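Local structure of uncharacterized protein (Candida albicans, 5K04) at residues L616-L620 and E671-V676; Y637-Q641 and Y687-L691; I583-D587 and L678-R682; L666-V670 and L746-L750; V608-L612 and L649-I653. The protein serves as the non-catalytic MDM20 subunit of the NatB N-terminal acetyltransferase complex and probably assists its catalytic subunit in acetylating protein N termini. All coordinates share one frame; numbering follows the deposited sequence.

Interaction 1 (L616-L620 and E671-V676); sequences LYFNL and EFIKIV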
# COMPACT_ATOMS: atom_id res chain seq x y z
N LEU A 616 28.28 15.90 -9.86
CA LEU A 616 28.83 15.35 -11.10
C LEU A 616 27.74 15.21 -12.15
O LEU A 616 27.89 15.69 -13.28
CB LEU A 616 29.51 14.01 -10.84
CG LEU A 616 30.80 14.01 -9.99
CD1 LEU A 616 31.42 12.62 -9.89
CD2 LEU A 616 31.82 15.02 -10.49
N TYR A 617 26.60 14.60 -11.78
CA TYR A 617 25.49 14.47 -12.72
C TYR A 617 25.06 15.83 -13.25
O TYR A 617 24.95 16.04 -14.46
CB TYR A 617 24.31 13.75 -12.07
CG TYR A 617 24.26 12.24 -12.28
CD1 TYR A 617 24.16 11.69 -13.56
CD2 TYR A 617 24.24 11.38 -11.20
CE1 TYR A 617 24.07 10.31 -13.75
CE2 TYR A 617 24.15 10.00 -11.37
CZ TYR A 617 24.08 9.46 -12.64
OH TYR A 617 24.01 8.10 -12.79
N PHE A 618 24.84 16.79 -12.35
CA PHE A 618 24.35 18.10 -12.76
C PHE A 618 25.29 18.75 -13.78
O PHE A 618 24.85 19.25 -14.81
CB PHE A 618 24.16 19.00 -11.53
CG PHE A 618 23.73 20.40 -11.87
CD1 PHE A 618 22.39 20.70 -12.13
CD2 PHE A 618 24.66 21.43 -11.96
CE1 PHE A 618 21.99 21.99 -12.45
CE2 PHE A 618 24.27 22.72 -12.28
CZ PHE A 618 22.92 23.01 -12.53
N ASN A 619 26.59 18.74 -13.49
CA ASN A 619 27.56 19.31 -14.42
C ASN A 619 27.56 18.57 -15.74
O ASN A 619 27.73 19.19 -16.81
CB ASN A 619 28.96 19.29 -13.79
CG ASN A 619 29.10 20.28 -12.64
OD1 ASN A 619 28.12 20.60 -11.97
ND2 ASN A 619 30.30 20.79 -12.45
N LEU A 620 27.36 17.25 -15.70
CA LEU A 620 27.39 16.44 -16.91
C LEU A 620 26.22 16.77 -17.81
O LEU A 620 26.38 16.89 -19.03
CB LEU A 620 27.38 14.96 -16.53
CG LEU A 620 27.29 13.96 -17.69
CD1 LEU A 620 28.48 14.11 -18.64
CD2 LEU A 620 27.16 12.52 -17.17
N GLU A 671 26.54 3.11 -13.05
CA GLU A 671 25.46 3.70 -13.82
C GLU A 671 25.86 5.08 -14.35
O GLU A 671 25.59 5.42 -15.51
CB GLU A 671 24.20 3.79 -12.95
CG GLU A 671 23.02 4.54 -13.54
CD GLU A 671 21.85 4.70 -12.55
OE1 GLU A 671 22.10 4.96 -11.35
OE2 GLU A 671 20.68 4.56 -12.97
N PHE A 672 26.53 5.87 -13.50
CA PHE A 672 26.98 7.19 -13.91
C PHE A 672 27.95 7.11 -15.09
O PHE A 672 27.91 7.94 -16.00
CB PHE A 672 27.61 7.91 -12.72
CG PHE A 672 28.34 9.19 -13.10
CD1 PHE A 672 29.68 9.16 -13.47
CD2 PHE A 672 27.67 10.41 -13.07
CE1 PHE A 672 30.35 10.33 -13.81
CE2 PHE A 672 28.34 11.58 -13.41
CZ PHE A 672 29.67 11.54 -13.78
N ILE A 673 28.84 6.11 -15.08
CA ILE A 673 29.80 5.98 -16.17
C ILE A 673 29.10 5.52 -17.44
O ILE A 673 29.45 5.95 -18.54
CB ILE A 673 30.93 5.02 -15.76
CG1 ILE A 673 31.71 5.61 -14.60
CG2 ILE A 673 31.86 4.75 -16.93
CD1 ILE A 673 32.58 4.61 -13.92
N LYS A 674 28.11 4.63 -17.31
CA LYS A 674 27.33 4.25 -18.48
C LYS A 674 26.65 5.46 -19.11
O LYS A 674 26.59 5.59 -20.33
CB LYS A 674 26.28 3.20 -18.10
CG LYS A 674 26.81 1.87 -17.57
CD LYS A 674 27.61 1.13 -18.62
CE LYS A 674 28.02 -0.24 -18.10
NZ LYS A 674 28.78 -1.00 -19.14
N ILE A 675 26.14 6.37 -18.27
CA ILE A 675 25.48 7.58 -18.77
C ILE A 675 26.49 8.54 -19.39
O ILE A 675 26.22 9.17 -20.42
CB ILE A 675 24.67 8.21 -17.62
CG1 ILE A 675 23.51 7.29 -17.23
CG2 ILE A 675 24.15 9.61 -17.97
CD1 ILE A 675 22.80 7.72 -15.96
N VAL A 676 27.69 8.65 -18.79
CA VAL A 676 28.77 9.40 -19.43
C VAL A 676 29.00 8.90 -20.85
O VAL A 676 29.13 9.69 -21.80
CB VAL A 676 30.06 9.31 -18.58
CG1 VAL A 676 31.27 9.74 -19.40
CG2 VAL A 676 29.95 10.15 -17.31
O HOH W 1 24.00 6.76 -10.56

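Interaction 2 (Y637-Q641 and Y687-L691); sequences YNYLQ and YMNQL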
# COMPACT_ATOMS: atom_id res chain seq x y z
N TYR A 637 32.93 21.65 -16.57
CA TYR A 637 33.69 20.49 -17.03
C TYR A 637 34.96 20.29 -16.23
O TYR A 637 35.38 19.14 -16.02
CB TYR A 637 34.00 20.64 -18.52
CG TYR A 637 35.17 19.81 -18.97
CD1 TYR A 637 35.07 18.43 -19.04
CD2 TYR A 637 36.38 20.40 -19.30
CE1 TYR A 637 36.14 17.66 -19.42
CE2 TYR A 637 37.47 19.63 -19.69
CZ TYR A 637 37.33 18.26 -19.76
OH TYR A 637 38.37 17.45 -20.15
N ASN A 638 35.59 21.39 -15.78
CA ASN A 638 36.80 21.28 -14.95
C ASN A 638 36.51 20.51 -13.66
O ASN A 638 37.34 19.71 -13.21
CB ASN A 638 37.36 22.67 -14.63
CG ASN A 638 38.26 23.24 -15.73
OD1 ASN A 638 38.69 22.54 -16.65
ND2 ASN A 638 38.55 24.53 -15.63
N TYR A 639 35.34 20.74 -13.06
CA TYR A 639 35.01 20.02 -11.83
C TYR A 639 34.88 18.52 -12.09
O TYR A 639 35.33 17.71 -11.27
CB TYR A 639 33.74 20.59 -11.21
CG TYR A 639 33.49 20.06 -9.81
CD1 TYR A 639 32.77 18.89 -9.59
CD2 TYR A 639 33.98 20.75 -8.70
CE1 TYR A 639 32.55 18.41 -8.30
CE2 TYR A 639 33.76 20.29 -7.41
CZ TYR A 639 33.06 19.12 -7.21
OH TYR A 639 32.84 18.66 -5.93
N LEU A 640 34.29 18.14 -13.22
CA LEU A 640 34.25 16.72 -13.60
C LEU A 640 35.66 16.18 -13.81
O LEU A 640 35.98 15.06 -13.39
CB LEU A 640 33.42 16.53 -14.87
CG LEU A 640 31.89 16.74 -14.77
CD1 LEU A 640 31.31 17.20 -16.10
CD2 LEU A 640 31.20 15.46 -14.34
N GLN A 641 36.53 16.97 -14.44
CA GLN A 641 37.88 16.52 -14.74
C GLN A 641 38.69 16.27 -13.46
O GLN A 641 39.42 15.28 -13.36
CB GLN A 641 38.57 17.55 -15.63
CG GLN A 641 40.01 17.23 -16.02
CD GLN A 641 40.46 17.98 -17.27
OE1 GLN A 641 39.87 19.00 -17.65
NE2 GLN A 641 41.50 17.48 -17.92
N TYR A 687 35.71 17.44 -24.72
CA TYR A 687 35.71 17.27 -23.27
C TYR A 687 34.93 16.02 -22.83
O TYR A 687 35.28 15.42 -21.81
CB TYR A 687 35.19 18.54 -22.58
CG TYR A 687 33.92 19.11 -23.17
CD1 TYR A 687 32.69 18.51 -22.91
CD2 TYR A 687 33.94 20.25 -23.96
CE1 TYR A 687 31.52 19.02 -23.44
CE2 TYR A 687 32.77 20.77 -24.50
CZ TYR A 687 31.56 20.15 -24.23
OH TYR A 687 30.38 20.63 -24.74
N MET A 688 33.91 15.60 -23.59
CA MET A 688 33.26 14.33 -23.27
C MET A 688 34.17 13.14 -23.57
O MET A 688 34.21 12.17 -22.80
CB MET A 688 31.94 14.19 -24.03
CG MET A 688 30.86 15.15 -23.57
SD MET A 688 30.57 15.10 -21.81
CE MET A 688 29.97 13.45 -21.76
N ASN A 689 34.90 13.19 -24.70
CA ASN A 689 35.86 12.13 -24.99
C ASN A 689 36.94 12.05 -23.93
O ASN A 689 37.47 10.96 -23.66
CB ASN A 689 36.48 12.34 -26.36
CG ASN A 689 35.51 12.06 -27.48
OD1 ASN A 689 34.62 11.21 -27.35
ND2 ASN A 689 35.66 12.78 -28.60
N GLN A 690 37.27 13.17 -23.29
CA GLN A 690 38.24 13.13 -22.21
C GLN A 690 37.64 12.51 -20.95
O GLN A 690 38.33 11.80 -20.21
CB GLN A 690 38.77 14.54 -21.94
CG GLN A 690 39.77 14.64 -20.80
CD GLN A 690 40.97 13.73 -20.96
OE1 GLN A 690 41.29 13.29 -22.07
NE2 GLN A 690 41.64 13.44 -19.85
N LEU A 691 36.35 12.75 -20.69
CA LEU A 691 35.70 12.07 -19.57
C LEU A 691 35.60 10.57 -19.83
O LEU A 691 35.82 9.76 -18.93
CB LEU A 691 34.31 12.66 -19.30
CG LEU A 691 34.22 14.15 -19.00
CD1 LEU A 691 32.78 14.55 -18.65
CD2 LEU A 691 35.20 14.52 -17.90

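Interaction 3 (I583-D587 and L678-R682); sequences IVFED and LLAKR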
# COMPACT_ATOMS: atom_id res chain seq x y z
N ILE A 583 16.28 14.12 -18.24
CA ILE A 583 17.12 15.15 -18.85
C ILE A 583 17.96 14.58 -19.99
O ILE A 583 18.01 15.14 -21.08
CB ILE A 583 18.01 15.79 -17.77
CG1 ILE A 583 17.13 16.56 -16.77
CG2 ILE A 583 19.07 16.67 -18.41
CD1 ILE A 583 17.74 16.74 -15.38
N VAL A 584 18.62 13.45 -19.73
CA VAL A 584 19.37 12.74 -20.76
C VAL A 584 18.57 12.63 -22.05
O VAL A 584 19.09 12.87 -23.15
CB VAL A 584 19.78 11.35 -20.24
CG1 VAL A 584 20.30 10.48 -21.39
CG2 VAL A 584 20.79 11.47 -19.13
N PHE A 585 17.28 12.30 -21.94
CA PHE A 585 16.43 12.06 -23.10
C PHE A 585 15.47 13.22 -23.37
O PHE A 585 14.42 13.04 -23.99
CB PHE A 585 15.68 10.74 -22.95
CG PHE A 585 16.59 9.52 -22.97
CD1 PHE A 585 17.04 9.00 -24.18
CD2 PHE A 585 17.01 8.92 -21.79
CE1 PHE A 585 17.87 7.88 -24.21
CE2 PHE A 585 17.84 7.81 -21.80
CZ PHE A 585 18.28 7.28 -23.01
N GLU A 586 15.83 14.43 -22.92
CA GLU A 586 15.11 15.64 -23.29
C GLU A 586 15.70 16.18 -24.59
O GLU A 586 16.93 16.30 -24.72
CB GLU A 586 15.21 16.68 -22.17
CG GLU A 586 14.52 18.03 -22.42
CD GLU A 586 13.11 17.91 -23.01
OE1 GLU A 586 12.36 17.01 -22.61
OE2 GLU A 586 12.77 18.74 -23.88
N ASP A 587 14.83 16.46 -25.57
CA ASP A 587 15.28 16.88 -26.89
C ASP A 587 15.05 18.36 -27.19
O ASP A 587 15.62 18.87 -28.16
CB ASP A 587 14.59 16.05 -27.99
CG ASP A 587 14.70 14.56 -27.75
OD1 ASP A 587 15.80 14.10 -27.36
OD2 ASP A 587 13.69 13.85 -27.97
N LEU A 678 26.92 7.14 -22.78
CA LEU A 678 25.75 7.40 -23.62
C LEU A 678 25.77 8.83 -24.14
O LEU A 678 25.59 9.08 -25.34
CB LEU A 678 24.48 7.10 -22.82
CG LEU A 678 23.10 7.12 -23.49
CD1 LEU A 678 22.12 6.35 -22.65
CD2 LEU A 678 22.61 8.53 -23.64
N LEU A 679 26.01 9.80 -23.25
CA LEU A 679 26.03 11.20 -23.65
C LEU A 679 27.22 11.50 -24.56
O LEU A 679 27.09 12.32 -25.48
CB LEU A 679 26.06 12.09 -22.41
CG LEU A 679 24.73 12.06 -21.65
CD1 LEU A 679 24.86 12.73 -20.30
CD2 LEU A 679 23.64 12.74 -22.48
N ALA A 680 28.37 10.86 -24.33
CA ALA A 680 29.50 11.06 -25.22
C ALA A 680 29.16 10.69 -26.66
O ALA A 680 29.62 11.34 -27.61
CB ALA A 680 30.69 10.24 -24.74
N LYS A 681 28.34 9.65 -26.85
CA LYS A 681 27.85 9.29 -28.18
C LYS A 681 26.88 10.34 -28.70
O LYS A 681 27.09 10.94 -29.76
CB LYS A 681 27.17 7.93 -28.13
CG LYS A 681 28.03 6.76 -27.66
CD LYS A 681 27.17 5.52 -27.46
CE LYS A 681 27.89 4.42 -26.69
NZ LYS A 681 26.94 3.36 -26.21
N ARG A 682 25.78 10.58 -27.96
CA ARG A 682 24.72 11.48 -28.42
C ARG A 682 25.20 12.92 -28.58
O ARG A 682 24.65 13.66 -29.40
CB ARG A 682 23.54 11.45 -27.46
CG ARG A 682 22.56 10.32 -27.67
CD ARG A 682 21.50 10.29 -26.55
NE ARG A 682 20.65 11.49 -26.50
CZ ARG A 682 19.34 11.48 -26.75
NH1 ARG A 682 18.75 10.33 -27.05
NH2 ARG A 682 18.63 12.61 -26.69

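Interaction 4 (L666-V670 and L746-L750); sequences LTNLV and LLNSL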
# COMPACT_ATOMS: atom_id res chain seq x y z
N LEU A 666 28.92 1.89 -5.50
CA LEU A 666 29.61 1.37 -6.67
C LEU A 666 28.63 1.16 -7.82
O LEU A 666 28.95 1.46 -8.98
CB LEU A 666 30.34 0.09 -6.29
CG LEU A 666 31.56 -0.38 -7.07
CD1 LEU A 666 32.50 0.79 -7.35
CD2 LEU A 666 32.28 -1.45 -6.28
N THR A 667 27.42 0.66 -7.50
CA THR A 667 26.37 0.51 -8.51
C THR A 667 26.01 1.86 -9.11
O THR A 667 25.80 1.97 -10.32
CB THR A 667 25.14 -0.16 -7.88
OG1 THR A 667 25.49 -1.45 -7.36
CG2 THR A 667 24.05 -0.35 -8.88
N ASN A 668 25.99 2.91 -8.28
CA ASN A 668 25.65 4.24 -8.79
C ASN A 668 26.79 4.82 -9.61
O ASN A 668 26.55 5.50 -10.61
CB ASN A 668 25.29 5.16 -7.63
CG ASN A 668 23.87 4.95 -7.13
OD1 ASN A 668 22.99 4.50 -7.88
ND2 ASN A 668 23.64 5.28 -5.87
N LEU A 669 28.03 4.54 -9.20
CA LEU A 669 29.17 4.92 -10.02
C LEU A 669 29.13 4.24 -11.38
O LEU A 669 29.39 4.88 -12.41
CB LEU A 669 30.49 4.59 -9.31
CG LEU A 669 31.71 5.02 -10.14
CD1 LEU A 669 31.70 6.54 -10.37
CD2 LEU A 669 33.02 4.59 -9.52
N VAL A 670 28.81 2.94 -11.41
CA VAL A 670 28.78 2.22 -12.69
C VAL A 670 27.74 2.83 -13.61
O VAL A 670 27.98 3.05 -14.80
CB VAL A 670 28.51 0.71 -12.48
CG1 VAL A 670 28.22 0.03 -13.80
CG2 VAL A 670 29.68 0.02 -11.83
N LEU A 746 30.01 -5.80 -10.51
CA LEU A 746 30.07 -4.34 -10.60
C LEU A 746 31.41 -3.87 -11.14
O LEU A 746 31.47 -3.01 -12.02
CB LEU A 746 29.78 -3.73 -9.21
CG LEU A 746 28.37 -4.00 -8.67
CD1 LEU A 746 28.13 -3.37 -7.31
CD2 LEU A 746 27.29 -3.52 -9.67
N LEU A 747 32.51 -4.44 -10.61
CA LEU A 747 33.86 -4.05 -11.03
C LEU A 747 34.09 -4.29 -12.52
O LEU A 747 34.69 -3.46 -13.20
CB LEU A 747 34.89 -4.83 -10.22
CG LEU A 747 34.96 -4.48 -8.74
CD1 LEU A 747 35.80 -5.51 -8.01
CD2 LEU A 747 35.57 -3.12 -8.57
N ASN A 748 33.62 -5.44 -13.03
CA ASN A 748 33.70 -5.73 -14.46
C ASN A 748 32.78 -4.85 -15.29
O ASN A 748 32.91 -4.82 -16.51
CB ASN A 748 33.35 -7.20 -14.70
CG ASN A 748 34.34 -8.16 -14.05
OD1 ASN A 748 35.45 -7.77 -13.67
ND2 ASN A 748 33.94 -9.41 -13.93
N SER A 749 31.85 -4.15 -14.66
CA SER A 749 30.94 -3.26 -15.36
C SER A 749 31.48 -1.83 -15.41
O SER A 749 30.95 -1.02 -16.17
CB SER A 749 29.57 -3.29 -14.69
OG SER A 749 28.85 -4.45 -15.06
N LEU A 750 32.48 -1.51 -14.59
CA LEU A 750 33.23 -0.27 -14.74
C LEU A 750 34.15 -0.42 -15.96
O LEU A 750 34.41 0.56 -16.66
CB LEU A 750 34.04 0.05 -13.48
CG LEU A 750 33.38 0.29 -12.12
CD1 LEU A 750 34.39 0.10 -10.99
CD2 LEU A 750 32.81 1.67 -12.05

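Interaction 5 (V608-L612 and L649-I653); sequences VFDNL and LKILI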
# COMPACT_ATOMS: atom_id res chain seq x y z
N VAL A 608 28.43 12.29 1.86
CA VAL A 608 29.44 13.02 1.10
C VAL A 608 29.47 12.53 -0.34
O VAL A 608 29.43 13.33 -1.29
CB VAL A 608 30.83 12.89 1.76
CG1 VAL A 608 31.83 13.72 1.00
CG2 VAL A 608 30.79 13.34 3.22
N PHE A 609 29.49 11.21 -0.53
CA PHE A 609 29.63 10.68 -1.88
C PHE A 609 28.41 11.01 -2.73
O PHE A 609 28.56 11.40 -3.90
CB PHE A 609 29.86 9.17 -1.88
CG PHE A 609 29.93 8.61 -3.27
CD1 PHE A 609 30.99 8.97 -4.11
CD2 PHE A 609 28.95 7.77 -3.75
CE1 PHE A 609 31.07 8.48 -5.39
CE2 PHE A 609 29.03 7.27 -5.06
CZ PHE A 609 30.09 7.63 -5.87
N ASP A 610 27.21 10.85 -2.18
CA ASP A 610 26.01 11.16 -2.94
C ASP A 610 25.93 12.64 -3.31
O ASP A 610 25.46 12.97 -4.40
CB ASP A 610 24.75 10.72 -2.18
CG ASP A 610 24.36 9.27 -2.49
OD1 ASP A 610 24.80 8.73 -3.53
OD2 ASP A 610 23.60 8.67 -1.70
N ASN A 611 26.40 13.53 -2.43
CA ASN A 611 26.45 14.95 -2.79
C ASN A 611 27.39 15.18 -3.98
O ASN A 611 27.08 15.97 -4.88
CB ASN A 611 26.87 15.80 -1.59
CG ASN A 611 25.66 16.27 -0.75
OD1 ASN A 611 24.57 16.50 -1.28
ND2 ASN A 611 25.86 16.40 0.56
N LEU A 612 28.53 14.47 -4.03
CA LEU A 612 29.43 14.58 -5.17
C LEU A 612 28.82 13.97 -6.42
O LEU A 612 28.88 14.56 -7.51
CB LEU A 612 30.76 13.92 -4.84
CG LEU A 612 31.77 13.71 -5.96
CD1 LEU A 612 32.36 15.04 -6.40
CD2 LEU A 612 32.88 12.77 -5.49
N LEU A 649 37.12 9.41 -5.92
CA LEU A 649 35.89 8.63 -5.81
C LEU A 649 35.96 7.53 -4.75
O LEU A 649 34.91 6.99 -4.40
CB LEU A 649 35.54 8.03 -7.17
CG LEU A 649 35.24 9.06 -8.27
CD1 LEU A 649 35.19 8.39 -9.63
CD2 LEU A 649 33.95 9.82 -7.99
N LYS A 650 37.16 7.20 -4.26
CA LYS A 650 37.37 6.24 -3.17
C LYS A 650 36.51 6.53 -1.95
O LYS A 650 36.28 5.63 -1.14
CB LYS A 650 38.82 6.26 -2.69
CG LYS A 650 39.80 5.47 -3.49
CD LYS A 650 41.19 5.55 -2.86
CE LYS A 650 41.59 7.00 -2.55
NZ LYS A 650 43.04 7.14 -2.15
N ILE A 651 36.09 7.78 -1.76
CA ILE A 651 35.25 8.12 -0.62
C ILE A 651 33.92 7.41 -0.67
O ILE A 651 33.17 7.46 0.31
CB ILE A 651 35.04 9.64 -0.52
CG1 ILE A 651 34.33 10.18 -1.77
CG2 ILE A 651 36.36 10.36 -0.33
CD1 ILE A 651 33.55 11.44 -1.50
N LEU A 652 33.58 6.79 -1.80
CA LEU A 652 32.41 5.92 -1.84
C LEU A 652 32.62 4.66 -1.01
O LEU A 652 31.65 4.01 -0.62
CB LEU A 652 32.07 5.55 -3.29
CG LEU A 652 32.98 4.54 -4.01
CD1 LEU A 652 32.58 3.07 -3.75
CD2 LEU A 652 33.01 4.82 -5.51
N ILE A 653 33.88 4.32 -0.72
CA ILE A 653 34.20 3.13 0.06
C ILE A 653 34.04 3.43 1.54
O ILE A 653 34.73 4.30 2.09
CB ILE A 653 35.61 2.63 -0.25
CG1 ILE A 653 35.74 2.30 -1.74
CG2 ILE A 653 35.93 1.40 0.59
CD1 ILE A 653 37.14 1.86 -2.13

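Interaction 1 (L616-L620 and E671-V676)
Phe672 turns the edge of its ring onto the face of Tyr617. The two rings form a T-shaped pair, with planes 77° apart and centroids 5.0 Å from each other. Phe672 CD2 stands over the centre of the tyrosine ring. The two side chains run in opposite directions past each other. Phe672 CG is anti to the backbone N (chi1 169°), which sends its ring back toward the helix that carries Tyr617. There Phe672 CE2 lies 3.7 Å from Leu616 CB. At the edge of the tyrosine ring, Ile675 CD1 comes within 3.6 Å of Tyr617 CE1. One turn further on, Leu620 CD2 meets Val676 CG2 at 3.7 Å.

The phenol reaches the backbone of the other helix, and its polar end is held by water. Tyr617 OH donates to a water at 2.6 Å, and this water donates to Glu671 OE1 at 2.7 Å. Glu671 is also tied to helix 571-584, by a salt bridge to Lys577 and a hydrogen bond to Tyr581. Val580 of that helix packs on both Tyr617 and Ile675. The contact is near-parallel packing of helices 608-625 and 661-682 within the all-helical fold, with segment axes 11.5 Å apart at closest approach. The Tyr617 and Phe672 rings fill the gap between them. Phenol and carboxylate are both buried in this apolar interface, and the water, Lys577, Tyr581 and Gln517 satisfy them.

Interaction 2 (Y637-Q641 and Y687-L691)
Tyr637 OH is the polar atom most closely approached here, but its neighbours across the contact are aliphatic. Gln690 CG lies 3.2 Å from Tyr637 OH, and Gln690 CB is close to it as well. Gln690 CG sits near the plane of the tyrosine ring, at its edge. The glutamine chain bends at chi2, and its amide plane stands almost perpendicular to the ring.

One face of the Tyr637 ring is taken by Tyr687. The CB of Tyr687 lies 3.4 Å from the centroid of the Tyr637 ring and only 12° off the ring normal, a CH-pi contact. The Tyr687 CG is placed between its backbone N and carbonyl carbon (chi1 47°), which leads its ring away from the contact. The two tyrosine rings meet obliquely. Leu691 CD2 approaches Tyr637 CE1 at a slant, 3.6 Å away. Its other methyl, Leu691 CD1, meets Leu640 CD1 at 4.0 Å, the two leucines crossing at about a right angle.

The segments belong to helices 630-643 and 686-695 and are close to parallel, at 16° to each other. Each of these helices directly follows one of the pair 608-625 and 661-682. Ile623 of helix 608-625 packs against both Tyr637 and Tyr687. Across the two segments, cohesion rests on dispersion and the CH-pi contact, with the tyrosine ring used as a flat apolar surface.

Interaction 3 (I583-D587 and L678-R682)
The guanidinium of Arg682 and the carboxylate of Asp587 lie nearly in one plane, 18° apart, although the two side chains cross at about a right angle. Arg682 NH2 donates to Asp587 OD1 at 3.3 Å. The N-H...O angle is 140°, so this salt bridge is long and bent. Asp587 OD1 is met nearly along its C-O axis and lies close to the guanidinium plane. The arginine chain bends at chi3, which carries its head across the end of helix 571-584. The carbonyl oxygen of Val584 lies over one face of the guanidinium, with Val584 O 3.6 Å from Arg682 NH2. Arg682 NE is buried by the contact and has no partner in the model.

Phe585 is turned steeply against the guanidinium, with planes 78° apart. Arg682 NH1 comes obliquely to this ring, 3.6 Å from Phe585 CD1. Phe585 is the first residue to leave helical geometry, so the contact joins a helix terminus and the turn after it to the last residues of helix 661-682. Both belong to the all-helical architecture of this subunit, whose sequence family falls in the tetratricopeptide repeat clan. Lys625 of helix 608-625 approaches the same place and donates a hydrogen bond to the Val584 carbonyl. Its amine also lies close to Arg682 NH2, a like charge that the nearby carboxylate may partly offset.

The rest of the contact is apolar. Val584 CG1 rests 3.8 Å from Leu678 CD2, the two side chains crossing at a slant, and touches Leu679 more loosely. Leu678 CD1 reaches Phe585 CZ at 4.0 Å. Leu528 and Ile532 of helix 525-537 also pack on Phe585.

Interaction 4 (L666-V670 and L746-L750)
Flat side chains play no part between Val670 and Leu750, whose contact is made by branched aliphatic groups. Val670 CG2 meets Leu750 CD2 at 3.5 Å. The same valine methyl lies 3.5 Å from the carbonyl oxygen Leu746 O. The other methyl, Val670 CG1, rests against Ser749 CB at 3.7 Å. The valine packs against the chain end, where Leu747 to Leu750 form a type I turn. Leu750 CG is anti to its carbonyl carbon (chi1 -62°), which turns its methyls toward helix 661-682. Leu750 CD2 also touches Leu669 CD2 at 3.9 Å, while Leu750 CD1 faces Leu666 CD1 at 4.2 Å.

At the other end, Leu746 CD1 lies 3.3 Å from Thr667 OG1. That hydroxyl is hydrogen-bonded to the carbonyl oxygen of Thr663 within its own helix. Ser749 OG likewise bonds to the carbonyl oxygen of Ala745.

The contact lays the C-terminal end of the protein against helix 661-682. Phe702 of helix 698-703 packs on Leu666, Leu669 and Leu747. Ile521 of helix 506-521 touches Thr667 and Val670.

Interaction 5 (V608-L612 and L649-I653)
Val608 opens the contact, with its CG1 methyl 3.8 Å from Ile651 CD1. The two side chains cross at about a right angle. Ile651 tucks its CG1 over its own main chain, flanked by N and C (chi1 61°). This sends CD1 toward the first turn of helix 608-625, where it also lies 4.0 Å from Phe609 CA.

Phe609 is the centre of the contact. Its first torsion is extended (chi1 177°), and the ring reaches over to the segment 649-653. Leu652 CB sits above the middle of the ring, 3.5 Å from the centroid of the Phe609 ring and 5° off its normal. This is a CH-pi contact almost along the ring normal. The two side chains lie side by side and point the same way, so Leu652 CD2 follows the ring out to Phe609 CZ at 4.1 Å. Leu649 approaches differently, at the edge of the ring, with its CD2 4.1 Å from Phe609 CE1.

One turn later, Leu612 CD2 meets Leu649 CD2 at 4.0 Å and touches Ile651 CD1 more loosely. Leu649 CD2 thus touches both Phe609 and Leu612.

The partner segment carries a short 3-10 turn at 650-652, in the connection that leads to helix 661-682. Its carbonyl at Leu652 accepts a hydrogen bond from Asn665 of that helix. Phe702 of helix 698-703 packs on Leu652, and Leu669 packs on Leu649. Across the contact the binding is wholly apolar, and the phenylalanine ring offers a face to one leucine and an edge to another.

Helix 661-682 ties the set together, carrying one side of interactions 1, 3 and 4. Interaction 1 lies about 10 Å from interaction 3 and 11 Å from interaction 2, centre to centre. Leu620 CG touches Leu679 CD1 at 3.8 Å, joining interactions 1 and 3. Met688 CE meets Leu620 CD1 at 3.5 Å, joining interactions 1 and 2. Ile673 CD1 and Leu750 CD2 are 3.5 Å apart, which brings in interaction 4. Interaction 5 reaches interaction 4 through Leu652 CD2 and Leu669 CD2, 4.0 Å apart. Interactions 3 and 5 are farthest apart, with centres about 24 Å from each other. All five lie on the same side of the chain's centre, in the C-terminal helices.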